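Local coordinates for pyridoxal 5'-phosphate synthase subunit PdxT (Thermus thermophilus, PDB 2YWD), which probably hydrolyses glutamine to glutamate and ammonia, which is channelled to the partner subunit PdxS for the synthesis of pyridoxal 5'-phosphate, at residues V102-V107 / V161-V166. Numbering follows the deposited sequence.
Sequences VLEAWV and VRQGKV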
loop_
_atom_site.group_PDB
_atom_site.type_symbol
_atom_site.label_atom_id
_atom_site.label_comp_id
_atom_site.label_asym_id
_atom_site.label_seq_id
_atom_site.Cartn_x
_atom_site.Cartn_y
_atom_site.Cartn_z
ATOM N N VAL A 102 8.988 6.478 -2.724
ATOM C CA VAL A 102 8.559 7.839 -2.420
ATOM C C VAL A 102 8.290 8.041 -0.926
ATOM O O VAL A 102 8.438 9.147 -0.404
ATOM C CB VAL A 102 7.282 8.212 -3.222
ATOM C CG1 VAL A 102 6.124 7.314 -2.821
ATOM C CG2 VAL A 102 6.930 9.675 -2.994
ATOM N N LEU A 103 7.902 6.972 -0.239
ATOM C CA LEU A 103 7.612 7.051 1.190
ATOM C C LEU A 103 8.896 7.092 2.020
ATOM O O LEU A 103 9.741 6.202 1.913
ATOM C CB LEU A 103 6.763 5.848 1.610
ATOM C CG LEU A 103 6.409 5.729 3.093
ATOM C CD1 LEU A 103 5.494 6.874 3.492
ATOM C CD2 LEU A 103 5.737 4.386 3.351
ATOM N N GLU A 104 9.042 8.129 2.842
ATOM C CA GLU A 104 10.222 8.267 3.692
ATOM C C GLU A 104 10.150 7.264 4.830
ATOM O O GLU A 104 9.738 7.596 5.940
ATOM C CB GLU A 104 10.312 9.681 4.273
ATOM C CG GLU A 104 10.659 10.764 3.265
ATOM C CD GLU A 104 12.019 10.561 2.621
ATOM O OE1 GLU A 104 12.954 10.108 3.316
ATOM O OE2 GLU A 104 12.155 10.874 1.421
ATOM N N ALA A 105 10.555 6.034 4.551
ATOM C CA ALA A 105 10.519 4.994 5.560
ATOM C C ALA A 105 11.516 3.887 5.262
ATOM O O ALA A 105 11.905 3.683 4.116
ATOM C CB ALA A 105 9.114 4.411 5.645
ATOM N N TRP A 106 11.934 3.196 6.317
ATOM C CA TRP A 106 12.849 2.065 6.220
ATOM C C TRP A 106 11.971 0.868 6.546
ATOM O O TRP A 106 11.433 0.781 7.649
ATOM C CB TRP A 106 13.954 2.171 7.272
ATOM C CG TRP A 106 15.098 3.058 6.893
ATOM C CD1 TRP A 106 15.033 4.261 6.253
ATOM C CD2 TRP A 106 16.483 2.826 7.172
ATOM N NE1 TRP A 106 16.294 4.796 6.116
ATOM C CE2 TRP A 106 17.202 3.934 6.673
ATOM C CE3 TRP A 106 17.186 1.789 7.801
ATOM C CZ2 TRP A 106 18.593 4.036 6.782
ATOM C CZ3 TRP A 106 18.571 1.890 7.911
ATOM C CH2 TRP A 106 19.258 3.007 7.402
ATOM N N VAL A 107 11.813 -0.044 5.594
ATOM C CA VAL A 107 10.978 -1.215 5.817
ATOM C C VAL A 107 11.767 -2.506 5.694
ATOM O O VAL A 107 12.553 -2.678 4.763
ATOM C CB VAL A 107 9.812 -1.276 4.806
ATOM C CG1 VAL A 107 9.027 -2.569 4.993
ATOM C CG2 VAL A 107 8.899 -0.071 4.990
ATOM N N VAL A 161 0.764 4.026 8.038
ATOM C CA VAL A 161 1.385 5.340 7.992
ATOM C C VAL A 161 0.942 6.135 6.776
ATOM O O VAL A 161 0.541 5.568 5.761
ATOM C CB VAL A 161 2.922 5.229 7.974
ATOM C CG1 VAL A 161 3.404 4.457 9.196
ATOM C CG2 VAL A 161 3.381 4.541 6.695
ATOM N N ARG A 162 1.027 7.454 6.887
ATOM C CA ARG A 162 0.626 8.336 5.801
ATOM C C ARG A 162 1.613 9.477 5.586
ATOM O O ARG A 162 2.143 10.049 6.537
ATOM C CB ARG A 162 -0.766 8.911 6.083
ATOM C CG ARG A 162 -1.219 9.968 5.083
ATOM C CD ARG A 162 -2.624 10.479 5.380
ATOM N NE ARG A 162 -3.005 11.552 4.462
ATOM C CZ ARG A 162 -4.195 12.148 4.438
ATOM N NH1 ARG A 162 -5.151 11.784 5.285
ATOM N NH2 ARG A 162 -4.430 13.118 3.565
ATOM N N GLN A 163 1.859 9.784 4.319
ATOM C CA GLN A 163 2.743 10.868 3.931
ATOM C C GLN A 163 2.039 11.559 2.776
ATOM O O GLN A 163 2.154 11.131 1.628
ATOM C CB GLN A 163 4.093 10.325 3.468
ATOM C CG GLN A 163 5.018 11.384 2.903
ATOM C CD GLN A 163 6.289 10.790 2.329
ATOM O OE1 GLN A 163 7.145 10.293 3.062
ATOM N NE2 GLN A 163 6.413 10.829 1.007
ATOM N N GLY A 164 1.295 12.616 3.087
ATOM C CA GLY A 164 0.571 13.325 2.047
ATOM C C GLY A 164 -0.503 12.426 1.464
ATOM O O GLY A 164 -1.370 11.939 2.190
ATOM N N LYS A 165 -0.440 12.187 0.159
ATOM C CA LYS A 165 -1.424 11.334 -0.495
ATOM C C LYS A 165 -0.933 9.901 -0.677
ATOM O O LYS A 165 -1.453 9.157 -1.506
ATOM C CB LYS A 165 -1.827 11.940 -1.841
ATOM C CG LYS A 165 -2.744 13.145 -1.689
ATOM C CD LYS A 165 -3.142 13.725 -3.033
ATOM C CE LYS A 165 -4.267 14.744 -2.882
ATOM N NZ LYS A 165 -3.919 15.834 -1.932
ATOM N N VAL A 166 0.070 9.526 0.112
ATOM C CA VAL A 166 0.637 8.178 0.076
ATOM C C VAL A 166 0.293 7.493 1.394
ATOM O O VAL A 166 0.641 7.983 2.470
ATOM C CB VAL A 166 2.172 8.209 -0.078
ATOM C CG1 VAL A 166 2.730 6.786 -0.050
ATOM C CG2 VAL A 166 2.550 8.885 -1.381
#
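Gln163 reaches from the beta-hairpin of strands 157-163 and 166-169 to the backbone of Val102 and Glu104, joining the central mixed sheet of this class I glutamine amidotransferase to the small three-stranded sheet that contains strand 103-108. The hairpin closes with a type II' turn from Gln163 to Val166, where Gly164 takes the positive phi. With CG anti to the backbone N (chi1 174°) and the chain extended beyond it, the side-chain amide is carried across to the opposing main chain and bridges a single residue, Leu103. OE1 accepts Glu104 N at 2.9 Å in a nearly straight bond, while NE2 donates to Val102 O at 3.0 Å, staying close to its own amide plane but standing above that of the carbonyl. Two bonds thus fix the rotation of the amide, and replacing Gln163 by leucine would probably leave Glu104 N and Val102 O without these partners and the two sheets without this polar link.

The tightly packed part lies beside this bridge. Buried Leu103 sets CD1 3.7 Å from Gln163 CB, and its other methyl, CD2, lies 4.1 Å from Val161 CG2. Leu87 of helix 82-87 and Ala168 of strand 166-169 also touch Leu103, and Phe141 and Leu144 of strand 140-144 touch Val161, so the apolar layer continues between the sheets. Toward solvent the contact thins out: exposed Glu104 gives only the base of its side chain, CB and CG, to Gln163 OE1, with CB at 3.4 Å, and its carboxylate has a weak, long ion pair with Lys89. At the partly exposed Val102 the side chain meets that of buried Val166 tip to tip, with CG1 4.2 Å from Val166 CG2.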